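Local coordinates for protein redox-sensing transcriptional repressor Rex (Thermus thermophilus, PDB 2DT5) that probably modulates transcription in response to the cellular NADH/NAD(+) redox state, binding DNA as a homodimeric repressor and NAD through a Rossmann-fold domain, at residues W81-V86 / P99-S104; L146-P149 / K155-D158; E151-A156 / N170-V175; L176-P179 / A183-N186. The protein carries 1 engineered substitution. All coordinates share one frame; numbering follows the deposited sequence.

How the interactions relate
A Rossmann domain shows how contact chemistry follows position in the fold. Interactions 1 and 2 are buried: interaction 1 joins the first strand to the loop returning from the helix after it, through a backbone hydrogen bond and one aliphatic-aromatic touch, whereas interaction 2 is wholly apolar and backs onto the cofactor. Interactions 2 and 3 share helix 150-163, K155 and A156, and both touch NAD; interaction 3 adds small methyl contacts and a partly exposed margin. Interaction 4, also partly buried, sets valine and leucine side chains against strand 183-186. L176 ties it to interaction 2, and Q154 ties it to interaction 3. Interactions 1, 3 and 4 also meet the second subunit.

Interaction 1: W81-V86 / P99-S104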
# COMPACT_ATOMS: atom_id res chain seq x y z
N TRP B 81 5.33 16.75 -11.19
CA TRP B 81 3.87 16.79 -11.25
C TRP B 81 3.24 17.72 -10.21
O TRP B 81 3.71 17.80 -9.08
CB TRP B 81 3.28 15.40 -11.03
CG TRP B 81 3.68 14.38 -12.05
CD1 TRP B 81 4.77 13.55 -12.00
CD2 TRP B 81 2.95 14.02 -13.23
NE1 TRP B 81 4.76 12.69 -13.08
CE2 TRP B 81 3.66 12.96 -13.85
CE3 TRP B 81 1.78 14.50 -13.83
CZ2 TRP B 81 3.21 12.35 -15.03
CZ3 TRP B 81 1.34 13.89 -15.02
CH2 TRP B 81 2.06 12.84 -15.60
N GLY B 82 2.18 18.41 -10.60
CA GLY B 82 1.50 19.30 -9.67
C GLY B 82 0.37 18.54 -8.99
O GLY B 82 -0.47 17.94 -9.67
N LEU B 83 0.34 18.54 -7.66
CA LEU B 83 -0.72 17.84 -6.95
C LEU B 83 -1.58 18.77 -6.10
O LEU B 83 -1.23 19.93 -5.87
CB LEU B 83 -0.18 16.75 -5.97
CG LEU B 83 1.01 15.85 -6.31
CD1 LEU B 83 1.14 14.78 -5.23
CD2 LEU B 83 0.86 15.22 -7.67
N CYS B 84 -2.69 18.28 -5.64
CA CYS B 84 -3.54 19.03 -4.75
C CYS B 84 -4.19 18.03 -3.82
O CYS B 84 -4.25 16.83 -4.10
CB CYS B 84 -4.60 19.81 -5.52
SG CYS B 84 -5.90 18.79 -6.28
N ILE B 85 -4.69 18.52 -2.70
CA ILE B 85 -5.38 17.67 -1.76
C ILE B 85 -6.79 18.23 -1.70
O ILE B 85 -6.97 19.45 -1.56
CB ILE B 85 -4.74 17.74 -0.36
CG1 ILE B 85 -3.30 17.17 -0.41
CG2 ILE B 85 -5.59 16.96 0.61
CD1 ILE B 85 -2.47 17.42 0.87
N VAL B 86 -7.78 17.36 -1.85
CA VAL B 86 -9.17 17.78 -1.77
C VAL B 86 -9.75 17.11 -0.53
O VAL B 86 -9.92 15.90 -0.49
CB VAL B 86 -9.96 17.36 -3.02
CG1 VAL B 86 -11.47 17.60 -2.80
CG2 VAL B 86 -9.47 18.18 -4.23
N PRO B 99 6.57 14.45 4.58
CA PRO B 99 7.88 14.84 4.03
C PRO B 99 8.44 13.98 2.92
O PRO B 99 9.55 14.24 2.42
CB PRO B 99 8.75 14.77 5.28
CG PRO B 99 8.14 13.67 6.11
CD PRO B 99 6.70 13.54 5.72
N GLY B 100 7.70 12.96 2.51
CA GLY B 100 8.23 12.07 1.49
C GLY B 100 7.72 12.16 0.07
O GLY B 100 7.77 11.15 -0.62
N PHE B 101 7.25 13.32 -0.38
CA PHE B 101 6.77 13.42 -1.75
C PHE B 101 7.92 13.44 -2.75
O PHE B 101 7.80 12.91 -3.86
CB PHE B 101 5.90 14.67 -1.94
CG PHE B 101 4.49 14.52 -1.42
CD1 PHE B 101 4.14 15.01 -0.17
CD2 PHE B 101 3.52 13.88 -2.18
CE1 PHE B 101 2.83 14.87 0.32
CE2 PHE B 101 2.21 13.74 -1.70
CZ PHE B 101 1.87 14.24 -0.44
N GLY B 102 9.03 14.06 -2.38
CA GLY B 102 10.16 14.13 -3.29
C GLY B 102 10.00 15.21 -4.36
O GLY B 102 9.02 15.96 -4.37
N GLU B 103 10.97 15.27 -5.26
CA GLU B 103 10.95 16.26 -6.34
C GLU B 103 9.93 16.00 -7.42
O GLU B 103 9.48 16.93 -8.07
CB GLU B 103 12.34 16.37 -6.99
CG GLU B 103 13.35 17.08 -6.13
CD GLU B 103 14.44 17.76 -6.95
OE1 GLU B 103 15.40 18.28 -6.33
OE2 GLU B 103 14.34 17.78 -8.20
N SER B 104 9.56 14.75 -7.62
CA SER B 104 8.59 14.38 -8.66
C SER B 104 7.17 14.87 -8.44
O SER B 104 6.43 15.10 -9.41
CB SER B 104 8.56 12.87 -8.81
OG SER B 104 9.86 12.36 -9.01
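W81 and S104 meet through their backbones. The amide N of W81 donates to O of S104 at 2.7 Å, with an N-H...O angle of 168°. The same carbonyl oxygen lies at the edge of the W81 indole, in its plane, 3.4 Å from CD1. The first torsion explains this second approach: CG of W81 stands beside the backbone N (chi1 -61°), bringing the ring edge up to the oxygen that the amide already holds. The polar ends of both side chains find partners in the chain just before strand 81-86, W81 NE1 on G76 O and S104 OG on L77 O. The two segments are the start and the return of a beta-alpha-beta crossover in a Rossmann fold: strand 81-86 runs into the glycine-rich turn and helix 90-96, and the loop 99-104 leads back into strand 105-112, which lies next to 81-86 and parallel to it. The apolar part of the contact is a single touch deeper in the crossover. L83 points at the loop and sets CD1 obliquely against the F101 ring, 3.8 Å from CE2 and 4.0 Å from CD2. F101 also meets L107, while its ring reaches F189 of the second subunit, the two planes about 50° apart.

Interaction 2: L146-P149 / K155-D158; sequences LTVP and KAAD. With NAD (nicotinamide-adenine-dinucleotide), chain L.
V148, which packs on A156 across this contact, also lies against one face of the NAD adenine: its CG1 sits over the ring system, 3.5 Å from C4A. P149 approaches the neighbouring ribose, with CD 3.5 Å from O4B. This is the crossing from strand 143-146 into helix 150-163 of a Rossmann fold, where the chain leaves the sheet beside the dinucleotide. Behind V148 the contact is entirely apolar, and small residues on the helix face the strand end. The methyl of A156 is shared by two residues, L146 CD1 at 3.7 Å and V148 CG2 at 4.1 Å. L146 has CG anti to its amide nitrogen (chi1 -167°), and its two branches spread along the helix: CD1 takes A156, while CD2 reaches the CB of A157 at 4.4 Å. V148 likewise serves two sides, one methyl for the cofactor and the other for the helix. T147, between them, turns its hydroxyl the other way, to G87 O in the glycine-rich turn that is predicted to bind NAD(+). From this loop, a backbone atom makes the polar contact: NAD O3D donates a hydrogen bond to V148 O at 2.7 Å.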
# COMPACT_ATOMS: atom_id res chain seq x y z
N LEU B 146 -7.59 12.55 -3.05
CA LEU B 146 -8.95 12.65 -2.55
C LEU B 146 -9.10 12.09 -1.16
O LEU B 146 -9.09 10.89 -0.97
CB LEU B 146 -9.92 11.93 -3.49
CG LEU B 146 -11.41 12.24 -3.25
CD1 LEU B 146 -11.63 13.77 -3.23
CD2 LEU B 146 -12.26 11.60 -4.33
N THR B 147 -9.27 12.98 -0.19
CA THR B 147 -9.41 12.60 1.20
C THR B 147 -10.67 13.20 1.85
O THR B 147 -10.60 13.82 2.91
CB THR B 147 -8.14 13.04 1.99
OG1 THR B 147 -7.85 14.40 1.67
CG2 THR B 147 -6.93 12.19 1.57
N VAL B 148 -11.81 13.05 1.17
CA VAL B 148 -13.08 13.53 1.72
C VAL B 148 -13.80 12.28 2.22
O VAL B 148 -13.44 11.16 1.85
CB VAL B 148 -13.97 14.23 0.63
CG1 VAL B 148 -13.22 15.40 0.02
CG2 VAL B 148 -14.37 13.23 -0.45
N PRO B 149 -14.82 12.45 3.09
CA PRO B 149 -15.54 11.26 3.58
C PRO B 149 -16.13 10.48 2.39
O PRO B 149 -16.33 11.03 1.31
CB PRO B 149 -16.65 11.87 4.45
CG PRO B 149 -16.06 13.15 4.92
CD PRO B 149 -15.36 13.68 3.68
N LYS B 155 -18.96 12.89 -5.83
CA LYS B 155 -19.23 14.24 -6.29
C LYS B 155 -17.96 15.09 -6.27
O LYS B 155 -17.78 15.98 -7.11
CB LYS B 155 -20.33 14.89 -5.44
CG LYS B 155 -20.69 16.29 -5.92
CD LYS B 155 -20.84 16.33 -7.46
CE LYS B 155 -20.40 17.67 -8.04
NZ LYS B 155 -20.29 17.65 -9.53
N ALA B 156 -17.06 14.81 -5.33
CA ALA B 156 -15.81 15.56 -5.29
C ALA B 156 -15.03 15.18 -6.55
O ALA B 156 -14.44 16.04 -7.22
CB ALA B 156 -15.00 15.19 -4.02
N ALA B 157 -15.04 13.89 -6.87
CA ALA B 157 -14.33 13.39 -8.05
C ALA B 157 -14.91 14.02 -9.32
O ALA B 157 -14.17 14.40 -10.22
CB ALA B 157 -14.44 11.87 -8.12
N ASP B 158 -16.24 14.13 -9.38
CA ASP B 158 -16.93 14.73 -10.53
C ASP B 158 -16.43 16.15 -10.72
O ASP B 158 -16.13 16.58 -11.84
CB ASP B 158 -18.44 14.74 -10.29
CG ASP B 158 -19.04 13.35 -10.28
OD1 ASP B 158 -20.17 13.19 -9.77
OD2 ASP B 158 -18.39 12.41 -10.79
PA NAD L . -12.40 14.20 8.21
O1A NAD L . -11.45 14.55 9.31
O2A NAD L . -13.87 14.13 8.49
O5B NAD L . -12.10 15.22 7.07
C5B NAD L . -12.82 15.23 5.81
C4B NAD L . -12.67 16.62 5.26
O4B NAD L . -13.39 16.58 3.98
C3B NAD L . -13.40 17.78 6.05
O3B NAD L . -12.43 18.83 6.36
C2B NAD L . -14.51 18.27 5.12
O2B NAD L . -14.89 19.59 5.22
C1B NAD L . -13.91 17.87 3.78
N9A NAD L . -14.88 17.72 2.73
C8A NAD L . -16.15 17.13 2.66
N7A NAD L . -16.70 17.22 1.46
C5A NAD L . -15.83 17.87 0.67
C6A NAD L . -15.86 18.27 -0.75
N6A NAD L . -16.88 18.01 -1.54
N1A NAD L . -14.71 18.94 -1.19
C2A NAD L . -13.64 19.24 -0.44
N3A NAD L . -13.56 18.88 0.92
C4A NAD L . -14.68 18.21 1.43
O3 NAD L . -11.99 12.78 7.59
PN NAD L . -10.58 11.91 7.68
O1N NAD L . -10.58 11.13 8.93
O2N NAD L . -9.48 12.89 7.42
O5D NAD L . -10.81 10.89 6.46
C5D NAD L . -10.85 11.37 5.09
C4D NAD L . -11.07 10.23 4.17
O4D NAD L . -9.92 9.27 4.30
C3D NAD L . -12.35 9.35 4.49
O3D NAD L . -12.98 8.92 3.26
C2D NAD L . -11.75 8.17 5.22
O2D NAD L . -12.57 7.05 5.29
C1D NAD L . -10.43 7.95 4.40
N1N NAD L . -9.53 6.99 5.09
C2N NAD L . -8.72 6.20 4.22
C3N NAD L . -7.64 5.56 4.63
C7N NAD L . -6.86 4.71 3.67
O7N NAD L . -6.01 3.93 4.14
N7N NAD L . -7.16 4.78 2.36
C4N NAD L . -7.17 5.66 6.08
C5N NAD L . -7.55 7.02 6.63
C6N NAD L . -8.87 7.44 6.33

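Interaction 3: E151-A156 / N170-V175. With NAD (nicotinamide-adenine-dinucleotide), chain L.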
# COMPACT_ATOMS: atom_id res chain seq x y z
N GLU B 151 -19.13 9.38 1.69
CA GLU B 151 -20.36 9.95 1.20
C GLU B 151 -20.17 11.11 0.23
O GLU B 151 -21.01 11.33 -0.63
CB GLU B 151 -21.23 10.40 2.38
CG GLU B 151 -21.79 9.25 3.23
CD GLU B 151 -20.72 8.42 3.95
OE1 GLU B 151 -19.80 9.00 4.57
OE2 GLU B 151 -20.82 7.17 3.90
N ALA B 152 -19.08 11.84 0.35
CA ALA B 152 -18.86 12.98 -0.54
C ALA B 152 -17.89 12.72 -1.67
O ALA B 152 -17.71 13.56 -2.54
CB ALA B 152 -18.38 14.19 0.27
N ALA B 153 -17.28 11.54 -1.69
CA ALA B 153 -16.23 11.18 -2.68
C ALA B 153 -16.56 11.33 -4.18
O ALA B 153 -15.87 12.05 -4.90
CB ALA B 153 -15.76 9.76 -2.41
N GLN B 154 -17.61 10.65 -4.63
CA GLN B 154 -17.98 10.67 -6.04
C GLN B 154 -18.21 12.08 -6.57
O GLN B 154 -17.72 12.43 -7.63
CB GLN B 154 -19.24 9.82 -6.26
CG GLN B 154 -19.69 9.76 -7.72
CD GLN B 154 -18.64 9.18 -8.63
OE1 GLN B 154 -18.21 8.04 -8.46
NE2 GLN B 154 -18.08 9.79 -9.66
N LYS B 155 -18.96 12.89 -5.83
CA LYS B 155 -19.23 14.24 -6.29
C LYS B 155 -17.96 15.09 -6.27
O LYS B 155 -17.78 15.98 -7.11
CB LYS B 155 -20.33 14.89 -5.44
CG LYS B 155 -20.69 16.29 -5.92
CD LYS B 155 -20.84 16.33 -7.46
CE LYS B 155 -20.40 17.67 -8.04
NZ LYS B 155 -20.29 17.65 -9.53
N ALA B 156 -17.06 14.81 -5.33
CA ALA B 156 -15.81 15.56 -5.29
C ALA B 156 -15.03 15.18 -6.55
O ALA B 156 -14.44 16.04 -7.22
CB ALA B 156 -15.00 15.19 -4.02
N ASN B 170 -7.17 8.10 -4.80
CA ASN B 170 -8.37 8.02 -3.98
C ASN B 170 -8.19 7.32 -2.65
O ASN B 170 -7.92 6.12 -2.61
CB ASN B 170 -9.46 7.29 -4.77
CG ASN B 170 -10.71 7.08 -3.95
OD1 ASN B 170 -11.34 6.01 -4.01
ND2 ASN B 170 -11.09 8.09 -3.19
N PHE B 171 -8.30 8.06 -1.55
CA PHE B 171 -8.17 7.44 -0.23
C PHE B 171 -9.53 7.03 0.34
O PHE B 171 -9.60 6.18 1.23
CB PHE B 171 -7.49 8.38 0.77
CG PHE B 171 -6.05 8.68 0.44
CD1 PHE B 171 -5.73 9.54 -0.61
CD2 PHE B 171 -5.02 8.08 1.16
CE1 PHE B 171 -4.40 9.81 -0.94
CE2 PHE B 171 -3.68 8.33 0.84
CZ PHE B 171 -3.37 9.20 -0.21
N ALA B 172 -10.60 7.63 -0.17
CA ALA B 172 -11.95 7.30 0.31
C ALA B 172 -12.28 5.83 0.04
O ALA B 172 -12.01 5.32 -1.05
CB ALA B 172 -12.98 8.21 -0.35
N PRO B 173 -12.87 5.14 1.02
CA PRO B 173 -13.22 3.72 0.85
C PRO B 173 -14.43 3.54 -0.05
O PRO B 173 -15.48 3.12 0.41
CB PRO B 173 -13.51 3.26 2.28
CG PRO B 173 -14.15 4.50 2.87
CD PRO B 173 -13.26 5.62 2.35
N VAL B 174 -14.27 3.87 -1.33
CA VAL B 174 -15.36 3.75 -2.29
C VAL B 174 -14.79 3.73 -3.72
O VAL B 174 -13.73 4.30 -3.98
CB VAL B 174 -16.34 4.92 -2.16
CG1 VAL B 174 -15.67 6.21 -2.63
CG2 VAL B 174 -17.60 4.63 -2.97
N VAL B 175 -15.49 3.07 -4.63
CA VAL B 175 -15.03 3.01 -6.01
C VAL B 175 -15.62 4.19 -6.76
O VAL B 175 -16.83 4.36 -6.80
CB VAL B 175 -15.45 1.72 -6.69
CG1 VAL B 175 -14.82 1.63 -8.06
CG2 VAL B 175 -15.05 0.54 -5.83
PA NAD L . -12.40 14.20 8.21
O1A NAD L . -11.45 14.55 9.31
O2A NAD L . -13.87 14.13 8.49
O5B NAD L . -12.10 15.22 7.07
C5B NAD L . -12.82 15.23 5.81
C4B NAD L . -12.67 16.62 5.26
O4B NAD L . -13.39 16.58 3.98
C3B NAD L . -13.40 17.78 6.05
O3B NAD L . -12.43 18.83 6.36
C2B NAD L . -14.51 18.27 5.12
O2B NAD L . -14.89 19.59 5.22
C1B NAD L . -13.91 17.87 3.78
N9A NAD L . -14.88 17.72 2.73
C8A NAD L . -16.15 17.13 2.66
N7A NAD L . -16.70 17.22 1.46
C5A NAD L . -15.83 17.87 0.67
C6A NAD L . -15.86 18.27 -0.75
N6A NAD L . -16.88 18.01 -1.54
N1A NAD L . -14.71 18.94 -1.19
C2A NAD L . -13.64 19.24 -0.44
N3A NAD L . -13.56 18.88 0.92
C4A NAD L . -14.68 18.21 1.43
O3 NAD L . -11.99 12.78 7.59
PN NAD L . -10.58 11.91 7.68
O1N NAD L . -10.58 11.13 8.93
O2N NAD L . -9.48 12.89 7.42
O5D NAD L . -10.81 10.89 6.46
C5D NAD L . -10.85 11.37 5.09
C4D NAD L . -11.07 10.23 4.17
O4D NAD L . -9.92 9.27 4.30
C3D NAD L . -12.35 9.35 4.49
O3D NAD L . -12.98 8.92 3.26
C2D NAD L . -11.75 8.17 5.22
O2D NAD L . -12.57 7.05 5.29
C1D NAD L . -10.43 7.95 4.40
N1N NAD L . -9.53 6.99 5.09
C2N NAD L . -8.72 6.20 4.22
C3N NAD L . -7.64 5.56 4.63
C7N NAD L . -6.86 4.71 3.67
O7N NAD L . -6.01 3.93 4.14
N7N NAD L . -7.16 4.78 2.36
C4N NAD L . -7.17 5.66 6.08
C5N NAD L . -7.55 7.02 6.63
C6N NAD L . -8.87 7.44 6.33
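V174 reaches A153 with just one of its two branches. From CB, its CG1 stands between the backbone N and the carbonyl carbon (chi1 69°), and this methyl ends 3.6 Å from A153 CB. The A153 methyl is thus a common meeting point, because A172 CB also lies against it at 3.8 Å. Toward the solvent side, the Q154 side chain extends past V175 to the loop beyond, and its NE2 donates to O of E177 and to OD2 of D158 in the next helical turn. Between A172 and V174, P173 is the centre of an inverse gamma turn, closed by V174 N on A172 O at 2.7 Å. The bend presents A172 and P173 to the nicotinamide ribose, with P173 CD 3.3 Å from NAD O2D, while Y98 of the second subunit packs on the same proline. Just before A172, F171 O accepts a hydrogen bond from NAD N7N at 3.0 Å, nearly straight at 164°, which helps to fix the rotation of the carboxamide. From the helix side, A152 CB approaches N7A of the adenine at 3.7 Å. Helix and loop together line the NAD pocket, at the C-terminal ends of the parallel strands as in other Rossmann folds.

Interaction 4: L176-P179 / A183-N186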
# COMPACT_ATOMS: atom_id res chain seq x y z
N LEU B 176 -14.75 5.01 -7.34
CA LEU B 176 -15.18 6.19 -8.06
C LEU B 176 -15.61 5.88 -9.49
O LEU B 176 -15.20 4.89 -10.08
CB LEU B 176 -14.05 7.22 -8.09
CG LEU B 176 -13.45 7.62 -6.73
CD1 LEU B 176 -12.32 8.60 -6.98
CD2 LEU B 176 -14.50 8.22 -5.82
N GLU B 177 -16.44 6.77 -10.01
CA GLU B 177 -16.95 6.70 -11.37
C GLU B 177 -16.32 7.87 -12.08
O GLU B 177 -16.62 9.02 -11.76
CB GLU B 177 -18.47 6.89 -11.38
CG GLU B 177 -19.24 5.75 -10.77
CD GLU B 177 -19.16 4.51 -11.63
OE1 GLU B 177 -18.06 3.92 -11.71
OE2 GLU B 177 -20.19 4.13 -12.22
N VAL B 178 -15.43 7.59 -13.03
CA VAL B 178 -14.77 8.66 -13.76
C VAL B 178 -14.52 8.20 -15.20
O VAL B 178 -14.41 7.01 -15.46
CB VAL B 178 -13.39 9.02 -13.10
CG1 VAL B 178 -13.56 9.30 -11.60
CG2 VAL B 178 -12.39 7.89 -13.32
N PRO B 179 -14.45 9.14 -16.15
CA PRO B 179 -14.21 8.75 -17.54
C PRO B 179 -12.86 8.05 -17.69
O PRO B 179 -11.90 8.35 -16.96
CB PRO B 179 -14.28 10.08 -18.30
CG PRO B 179 -13.97 11.12 -17.24
CD PRO B 179 -14.71 10.59 -16.05
N ALA B 183 -7.08 8.70 -14.87
CA ALA B 183 -6.56 7.55 -14.14
C ALA B 183 -6.97 7.61 -12.66
O ALA B 183 -7.13 8.70 -12.09
CB ALA B 183 -5.04 7.49 -14.26
N VAL B 184 -7.15 6.45 -12.05
CA VAL B 184 -7.53 6.38 -10.65
C VAL B 184 -6.82 5.23 -9.95
O VAL B 184 -6.72 4.12 -10.49
CB VAL B 184 -9.07 6.18 -10.47
CG1 VAL B 184 -9.44 6.16 -8.99
CG2 VAL B 184 -9.84 7.29 -11.17
N GLU B 185 -6.31 5.52 -8.76
CA GLU B 185 -5.62 4.54 -7.92
C GLU B 185 -6.19 4.72 -6.53
O GLU B 185 -6.21 5.84 -6.01
CB GLU B 185 -4.11 4.81 -7.87
CG GLU B 185 -3.38 4.45 -9.15
CD GLU B 185 -3.17 2.94 -9.29
OE1 GLU B 185 -3.26 2.42 -10.42
OE2 GLU B 185 -2.90 2.28 -8.25
N ASN B 186 -6.67 3.63 -5.95
CA ASN B 186 -7.24 3.65 -4.61
C ASN B 186 -6.18 3.24 -3.60
O ASN B 186 -5.42 2.30 -3.82
CB ASN B 186 -8.42 2.70 -4.54
CG ASN B 186 -9.47 3.03 -5.57
OD1 ASN B 186 -9.97 4.14 -5.61
ND2 ASN B 186 -9.79 2.06 -6.42
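V178 overlaps V184 methyl to methyl, the two side chains meeting at a slant. Strand 183-186 is the last of the parallel strands of this Rossmann sheet and forms its edge within the chain, and 176-179 belongs to the connection that brings the chain back to it from strand 167-170. That connection contains no helix, so its extended loop lays its own side chains against the strand it leads into. V184 is the central residue, pointing at the loop and engaging it with both branches. Its CG1, anti to the backbone N (chi1 -178°), faces L176 CD1 at 4.3 Å, a loose touch, while CG2 is given to V178. No hydrogen bond joins the two segments; strand 183-186 is held instead by backbone bonds to strand 167-170, including those of E185 with I168 and N170. L176 is the buried member of the group and carries the contact inward: its CD1 also lies 4.0 Å from L146 CD2 and 4.1 Å from A157 CB, so the loop packs on helix 150-163 and the end of strand 143-146 as well as on strand 183-186. E185, next along the strand, turns to the dimer interface, where its OE2 makes a salt bridge with R195 of the second subunit. The tight spot is between the valines, where V178 CG2 and V184 CG2 stand 3.4 Å apart, closer than carbon atoms usually pack.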